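Local coordinates for Lmo0812 protein (Listeria monocytogenes serovar 1/2a, PDB 4YF1), which is a putative pyrophosphohydrolase of the HD-domain family, probably hydrolysing the 3'-diphosphate of guanosine-3',5'-bis(diphosphate), at residues Y147-M161 and F174-K186. Numbering follows the deposited sequence.
Sequences YDLQKWYNQGIKNNM and FDEYARLVKWIFK
The ring of F185 packs against helix 147-160, with CA of K151 over one face, a CH-pi contact 3.8 Å from the ring centroid; CG2 of I184 covers the opposite face. With chi1 at -56° and CG anti to its carbonyl carbon, the ring is placed against K151 and N154 just where F185 leaves helical geometry. The Y147 ring meets it obliquely, planes at 55°, and CE1 of Y147 comes 3.8 Å from CD1 of F185. CB of N154 touches CE2 of F185, while CB and CG of K151 lie along the ring's CD1 side and CE reaches the F185 carbonyl oxygen.

At the other end, selenomethionine M161 makes Met-aromatic contacts with two rings: SE sits obliquely 4.5 Å from the F174 centroid and 3.9 Å from CD2 of Y177. Its chain is extended beyond CG, which brings CE to the F174 carbonyl oxygen (3.3 Å) and near CB of A178.

These contacts belong to an antiparallel helix pair at the C-terminal end of an all-helical chain assigned to the HD domain family; the axes of 147-160 and 174-184 approach to 9.9 Å, their directions 147° apart. Helix 111-132 lies against the second helix through L180 and Y177, and helix 95-108 against the first through Q150, W152, Y153 and N160.

Between the ends, apolar contacts flank the Y177 hydroxyl, which lies beside N154. CG2 of I157 presses on CE2 of Y177 at 3.6 Å, V181 offers CG1 to CG of Q155 and CD of K158, and its CG2 sits over one face of the Y177 ring, toward the rim.

One water, 2.5 Å from OH of Y147, donates to the K186 carbonyl oxygen. Within the first helix, ND2 of N160 bonds O of G156 in the carbonyl plane, while R107 holds OD1 of N160.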
loop_
_atom_site.group_PDB
_atom_site.type_symbol
_atom_site.label_atom_id
_atom_site.label_comp_id
_atom_site.label_asym_id
_atom_site.label_seq_id
_atom_site.Cartn_x
_atom_site.Cartn_y
_atom_site.Cartn_z
ATOM N N TYR A 147 15.407 26.884 8.472
ATOM C CA TYR A 147 14.056 27.373 8.734
ATOM C C TYR A 147 13.381 28.139 7.582
ATOM O O TYR A 147 12.200 27.877 7.248
ATOM C CB TYR A 147 14.103 28.283 9.967
ATOM C CG TYR A 147 12.762 28.865 10.369
ATOM C CD1 TYR A 147 11.924 28.176 11.233
ATOM C CD2 TYR A 147 12.348 30.110 9.898
ATOM C CE1 TYR A 147 10.698 28.702 11.625
ATOM C CE2 TYR A 147 11.123 30.652 10.279
ATOM C CZ TYR A 147 10.306 29.944 11.154
ATOM O OH TYR A 147 9.090 30.463 11.554
ATOM N N ASP A 148 14.107 29.082 6.989
ATOM C CA ASP A 148 13.536 29.923 5.948
ATOM C C ASP A 148 12.982 29.096 4.776
ATOM O O ASP A 148 11.822 29.300 4.351
ATOM C CB ASP A 148 14.573 30.902 5.409
ATOM C CG ASP A 148 15.075 31.872 6.464
ATOM O OD1 ASP A 148 14.471 32.000 7.537
ATOM O OD2 ASP A 148 16.084 32.534 6.182
ATOM N N LEU A 149 13.793 28.142 4.309
ATOM C CA LEU A 149 13.425 27.306 3.183
ATOM C C LEU A 149 12.252 26.386 3.518
ATOM O O LEU A 149 11.334 26.220 2.685
ATOM C CB LEU A 149 14.630 26.495 2.674
ATOM C CG LEU A 149 15.585 27.211 1.716
ATOM C CD1 LEU A 149 16.742 26.283 1.356
ATOM C CD2 LEU A 149 14.867 27.673 0.445
ATOM N N GLN A 150 12.284 25.779 4.700
ATOM C CA GLN A 150 11.174 24.933 5.155
ATOM C C GLN A 150 9.895 25.726 5.336
ATOM O O GLN A 150 8.801 25.230 5.017
ATOM C CB GLN A 150 11.529 24.133 6.403
ATOM C CG GLN A 150 12.504 23.007 6.109
ATOM C CD GLN A 150 11.890 21.842 5.355
ATOM O OE1 GLN A 150 10.744 21.900 4.928
ATOM N NE2 GLN A 150 12.671 20.802 5.138
ATOM N N LYS A 151 10.015 26.956 5.812
ATOM C CA LYS A 151 8.853 27.828 5.917
ATOM C C LYS A 151 8.279 28.180 4.558
ATOM O O LYS A 151 7.041 28.056 4.336
ATOM C CB LYS A 151 9.222 29.086 6.634
ATOM C CG LYS A 151 8.121 30.123 6.777
ATOM C CD LYS A 151 8.583 31.116 7.850
ATOM C CE LYS A 151 7.631 32.270 8.063
ATOM N NZ LYS A 151 7.809 33.333 7.037
ATOM N N TRP A 152 9.176 28.562 3.634
ATOM C CA TRP A 152 8.769 28.923 2.282
ATOM C C TRP A 152 8.017 27.760 1.637
ATOM O O TRP A 152 7.002 27.962 0.991
ATOM C CB TRP A 152 9.977 29.318 1.424
ATOM C CG TRP A 152 9.735 29.246 -0.064
ATOM C CD1 TRP A 152 9.111 30.171 -0.856
ATOM C CD2 TRP A 152 10.106 28.164 -0.926
ATOM N NE1 TRP A 152 9.087 29.724 -2.162
ATOM C CE2 TRP A 152 9.688 28.497 -2.222
ATOM C CE3 TRP A 152 10.759 26.946 -0.720
ATOM C CZ2 TRP A 152 9.897 27.656 -3.307
ATOM C CZ3 TRP A 152 10.984 26.107 -1.807
ATOM C CH2 TRP A 152 10.555 26.469 -3.082
ATOM N N TYR A 153 8.544 26.558 1.818
ATOM C CA TYR A 153 7.971 25.342 1.207
ATOM C C TYR A 153 6.571 24.990 1.728
ATOM O O TYR A 153 5.610 24.863 0.945
ATOM C CB TYR A 153 8.955 24.181 1.412
ATOM C CG TYR A 153 8.475 22.842 0.928
ATOM C CD1 TYR A 153 7.810 22.726 -0.282
ATOM C CD2 TYR A 153 8.764 21.661 1.633
ATOM C CE1 TYR A 153 7.381 21.502 -0.743
ATOM C CE2 TYR A 153 8.342 20.414 1.154
ATOM C CZ TYR A 153 7.653 20.352 -0.027
ATOM O OH TYR A 153 7.248 19.131 -0.573
ATOM N N ASN A 154 6.458 24.870 3.047
ATOM C CA ASN A 154 5.199 24.506 3.694
ATOM C C ASN A 154 4.130 25.582 3.530
ATOM O O ASN A 154 2.940 25.265 3.236
ATOM C CB ASN A 154 5.469 24.117 5.147
ATOM C CG ASN A 154 6.199 22.792 5.251
ATOM O OD1 ASN A 154 7.440 22.713 5.464
ATOM N ND2 ASN A 154 5.472 21.745 5.037
ATOM N N GLN A 155 4.540 26.851 3.604
ATOM C CA GLN A 155 3.592 27.944 3.345
ATOM C C GLN A 155 3.146 27.887 1.885
ATOM O O GLN A 155 1.937 28.119 1.581
ATOM C CB GLN A 155 4.185 29.307 3.718
ATOM C CG GLN A 155 4.168 29.472 5.202
ATOM C CD GLN A 155 4.657 30.834 5.651
ATOM O OE1 GLN A 155 5.251 31.608 4.888
ATOM N NE2 GLN A 155 4.363 31.144 6.864
ATOM N N GLY A 156 4.071 27.527 0.983
ATOM C CA GLY A 156 3.718 27.374 -0.437
ATOM C C GLY A 156 2.622 26.307 -0.672
ATOM O O GLY A 156 1.673 26.536 -1.460
ATOM N N ILE A 157 2.762 25.148 -0.026
ATOM C CA ILE A 157 1.754 24.077 -0.143
ATOM C C ILE A 157 0.446 24.601 0.449
ATOM O O ILE A 157 -0.606 24.586 -0.208
ATOM C CB ILE A 157 2.174 22.774 0.589
ATOM C CG1 ILE A 157 3.487 22.176 0.013
ATOM C CG2 ILE A 157 1.045 21.737 0.509
ATOM C CD1 ILE A 157 3.468 21.912 -1.470
ATOM N N LYS A 158 0.525 25.111 1.685
ATOM C CA LYS A 158 -0.659 25.626 2.356
ATOM C C LYS A 158 -1.403 26.686 1.539
ATOM O O LYS A 158 -2.644 26.620 1.403
ATOM C CB LYS A 158 -0.344 26.116 3.772
ATOM C CG LYS A 158 -1.437 26.966 4.389
ATOM C CD LYS A 158 -0.955 27.551 5.696
ATOM C CE LYS A 158 -1.661 28.854 6.005
ATOM N NZ LYS A 158 -1.278 29.933 5.034
ATOM N N ASN A 159 -0.673 27.628 0.946
ATOM C CA ASN A 159 -1.314 28.708 0.182
ATOM C C ASN A 159 -1.747 28.360 -1.232
ATOM O O ASN A 159 -2.388 29.171 -1.871
ATOM C CB ASN A 159 -0.405 29.939 0.167
ATOM C CG ASN A 159 -0.276 30.544 1.544
ATOM O OD1 ASN A 159 -1.193 30.413 2.349
ATOM N ND2 ASN A 159 0.857 31.157 1.844
ATOM N N ASN A 160 -1.398 27.175 -1.708
ATOM C CA ASN A 160 -1.765 26.776 -3.073
ATOM C C ASN A 160 -2.668 25.544 -3.146
ATOM O O ASN A 160 -3.373 25.361 -4.158
ATOM C CB ASN A 160 -0.491 26.578 -3.898
ATOM C CG ASN A 160 0.137 27.898 -4.307
ATOM O OD1 ASN A 160 -0.306 28.529 -5.256
ATOM N ND2 ASN A 160 1.162 28.331 -3.576
HETATM N N MSE A 161 -2.735 24.774 -2.061
HETATM C CA MSE A 161 -3.508 23.504 -2.073
HETATM C C MSE A 161 -4.989 23.667 -2.381
HETATM O O MSE A 161 -5.589 22.755 -2.967
HETATM C CB MSE A 161 -3.295 22.712 -0.795
HETATM C CG MSE A 161 -3.876 23.453 0.411
HETATM SE SE MSE A 161 -3.459 22.526 2.079
HETATM C CE MSE A 161 -4.412 23.779 3.219
ATOM N N PHE A 174 -7.019 18.949 5.021
ATOM C CA PHE A 174 -6.291 20.142 4.487
ATOM C C PHE A 174 -6.182 21.202 5.602
ATOM O O PHE A 174 -5.140 21.839 5.750
ATOM C CB PHE A 174 -6.999 20.733 3.260
ATOM C CG PHE A 174 -6.665 20.064 1.951
ATOM C CD1 PHE A 174 -6.388 18.717 1.866
ATOM C CD2 PHE A 174 -6.719 20.803 0.764
ATOM C CE1 PHE A 174 -6.111 18.132 0.651
ATOM C CE2 PHE A 174 -6.413 20.221 -0.454
ATOM C CZ PHE A 174 -6.115 18.892 -0.511
ATOM N N ASP A 175 -7.259 21.343 6.385
ATOM C CA ASP A 175 -7.324 22.274 7.520
ATOM C C ASP A 175 -6.321 21.879 8.621
ATOM O O ASP A 175 -5.721 22.753 9.250
ATOM C CB ASP A 175 -8.754 22.335 8.103
ATOM C CG ASP A 175 -9.791 22.859 7.096
ATOM O OD1 ASP A 175 -9.423 23.699 6.249
ATOM O OD2 ASP A 175 -10.975 22.437 7.158
ATOM N N GLU A 176 -6.129 20.576 8.833
ATOM C CA GLU A 176 -5.167 20.077 9.836
ATOM C C GLU A 176 -3.756 20.475 9.402
ATOM O O GLU A 176 -2.937 20.888 10.218
ATOM C CB GLU A 176 -5.147 18.561 10.016
ATOM C CG GLU A 176 -6.401 17.949 10.554
ATOM C CD GLU A 176 -6.335 16.434 10.551
ATOM O OE1 GLU A 176 -5.345 15.879 11.105
ATOM O OE2 GLU A 176 -7.294 15.821 10.014
ATOM N N TYR A 177 -3.471 20.308 8.121
ATOM C CA TYR A 177 -2.154 20.729 7.616
ATOM C C TYR A 177 -1.967 22.238 7.770
ATOM O O TYR A 177 -0.880 22.675 8.208
ATOM C CB TYR A 177 -1.943 20.318 6.180
ATOM C CG TYR A 177 -0.639 20.785 5.597
ATOM C CD1 TYR A 177 0.552 20.213 5.991
ATOM C CD2 TYR A 177 -0.597 21.792 4.651
ATOM C CE1 TYR A 177 1.752 20.624 5.443
ATOM C CE2 TYR A 177 0.608 22.217 4.091
ATOM C CZ TYR A 177 1.770 21.621 4.500
ATOM O OH TYR A 177 2.958 22.009 3.964
ATOM N N ALA A 178 -2.974 23.027 7.406
ATOM C CA ALA A 178 -2.888 24.494 7.562
ATOM C C ALA A 178 -2.564 24.902 9.015
ATOM O O ALA A 178 -1.685 25.756 9.226
ATOM C CB ALA A 178 -4.147 25.178 7.092
ATOM N N ARG A 179 -3.260 24.298 9.996
ATOM C CA ARG A 179 -3.023 24.587 11.410
ATOM C C ARG A 179 -1.591 24.239 11.824
ATOM O O ARG A 179 -0.964 24.994 12.558
ATOM C CB ARG A 179 -4.036 23.886 12.333
ATOM C CG ARG A 179 -5.461 24.411 12.232
ATOM C CD ARG A 179 -6.359 23.875 13.358
ATOM N NE ARG A 179 -6.328 22.412 13.499
ATOM C CZ ARG A 179 -7.116 21.546 12.854
ATOM N NH1 ARG A 179 -8.026 21.953 11.973
ATOM N NH2 ARG A 179 -6.976 20.247 13.078
ATOM N N LEU A 180 -1.087 23.089 11.364
ATOM C CA LEU A 180 0.292 22.714 11.654
ATOM C C LEU A 180 1.308 23.705 11.087
ATOM O O LEU A 180 2.309 24.030 11.765
ATOM C CB LEU A 180 0.640 21.311 11.161
ATOM C CG LEU A 180 0.377 20.173 12.108
ATOM C CD1 LEU A 180 0.485 18.853 11.397
ATOM C CD2 LEU A 180 1.362 20.230 13.262
ATOM N N VAL A 181 1.092 24.163 9.847
ATOM C CA VAL A 181 2.017 25.138 9.239
ATOM C C VAL A 181 2.035 26.435 10.045
ATOM O O VAL A 181 3.125 26.993 10.320
ATOM C CB VAL A 181 1.692 25.369 7.750
ATOM C CG1 VAL A 181 2.502 26.519 7.152
ATOM C CG2 VAL A 181 1.955 24.083 6.982
ATOM N N LYS A 182 0.852 26.898 10.436
ATOM C CA LYS A 182 0.707 28.116 11.244
ATOM C C LYS A 182 1.382 27.970 12.614
ATOM O O LYS A 182 2.025 28.916 13.106
ATOM C CB LYS A 182 -0.774 28.464 11.412
ATOM C CG LYS A 182 -1.047 29.799 12.095
ATOM C CD LYS A 182 -2.524 30.155 12.026
ATOM C CE LYS A 182 -2.810 31.510 12.652
ATOM N NZ LYS A 182 -4.268 31.824 12.635
ATOM N N TRP A 183 1.268 26.783 13.209
ATOM C CA TRP A 183 1.876 26.506 14.524
ATOM C C TRP A 183 3.404 26.443 14.450
ATOM O O TRP A 183 4.098 27.060 15.257
ATOM C CB TRP A 183 1.373 25.179 15.113
ATOM C CG TRP A 183 1.748 24.998 16.595
ATOM C CD1 TRP A 183 1.008 25.390 17.676
ATOM C CD2 TRP A 183 2.935 24.381 17.127
ATOM N NE1 TRP A 183 1.660 25.065 18.842
ATOM C CE2 TRP A 183 2.842 24.444 18.537
ATOM C CE3 TRP A 183 4.072 23.796 16.551
ATOM C CZ2 TRP A 183 3.854 23.945 19.388
ATOM C CZ3 TRP A 183 5.077 23.281 17.399
ATOM C CH2 TRP A 183 4.957 23.366 18.801
ATOM N N ILE A 184 3.924 25.672 13.509
ATOM C CA ILE A 184 5.355 25.519 13.368
ATOM C C ILE A 184 6.069 26.788 12.849
ATOM O O ILE A 184 7.112 27.144 13.378
ATOM C CB ILE A 184 5.701 24.304 12.493
ATOM C CG1 ILE A 184 5.234 23.022 13.186
ATOM C CG2 ILE A 184 7.199 24.234 12.174
ATOM C CD1 ILE A 184 5.296 21.792 12.319
ATOM N N PHE A 185 5.494 27.473 11.863
ATOM C CA PHE A 185 6.154 28.615 11.194
ATOM C C PHE A 185 5.542 30.008 11.440
ATOM O O PHE A 185 5.605 30.874 10.563
ATOM C CB PHE A 185 6.209 28.342 9.666
ATOM C CG PHE A 185 6.898 27.051 9.300
ATOM C CD1 PHE A 185 8.279 26.942 9.347
ATOM C CD2 PHE A 185 6.171 25.948 8.876
ATOM C CE1 PHE A 185 8.921 25.767 8.984
ATOM C CE2 PHE A 185 6.806 24.769 8.525
ATOM C CZ PHE A 185 8.188 24.675 8.584
ATOM N N LYS A 186 4.941 30.219 12.605
ATOM C CA LYS A 186 4.351 31.534 12.937
ATOM C C LYS A 186 5.386 32.662 12.986
ATOM O O LYS A 186 6.433 32.519 13.610
ATOM C CB LYS A 186 3.582 31.481 14.272
ATOM C CG LYS A 186 4.286 30.732 15.404
ATOM C CD LYS A 186 3.405 30.626 16.642
ATOM C CE LYS A 186 3.948 29.589 17.619
ATOM N NZ LYS A 186 5.363 29.859 18.003
HETATM O O HOH W 1 8.487 32.920 11.292
#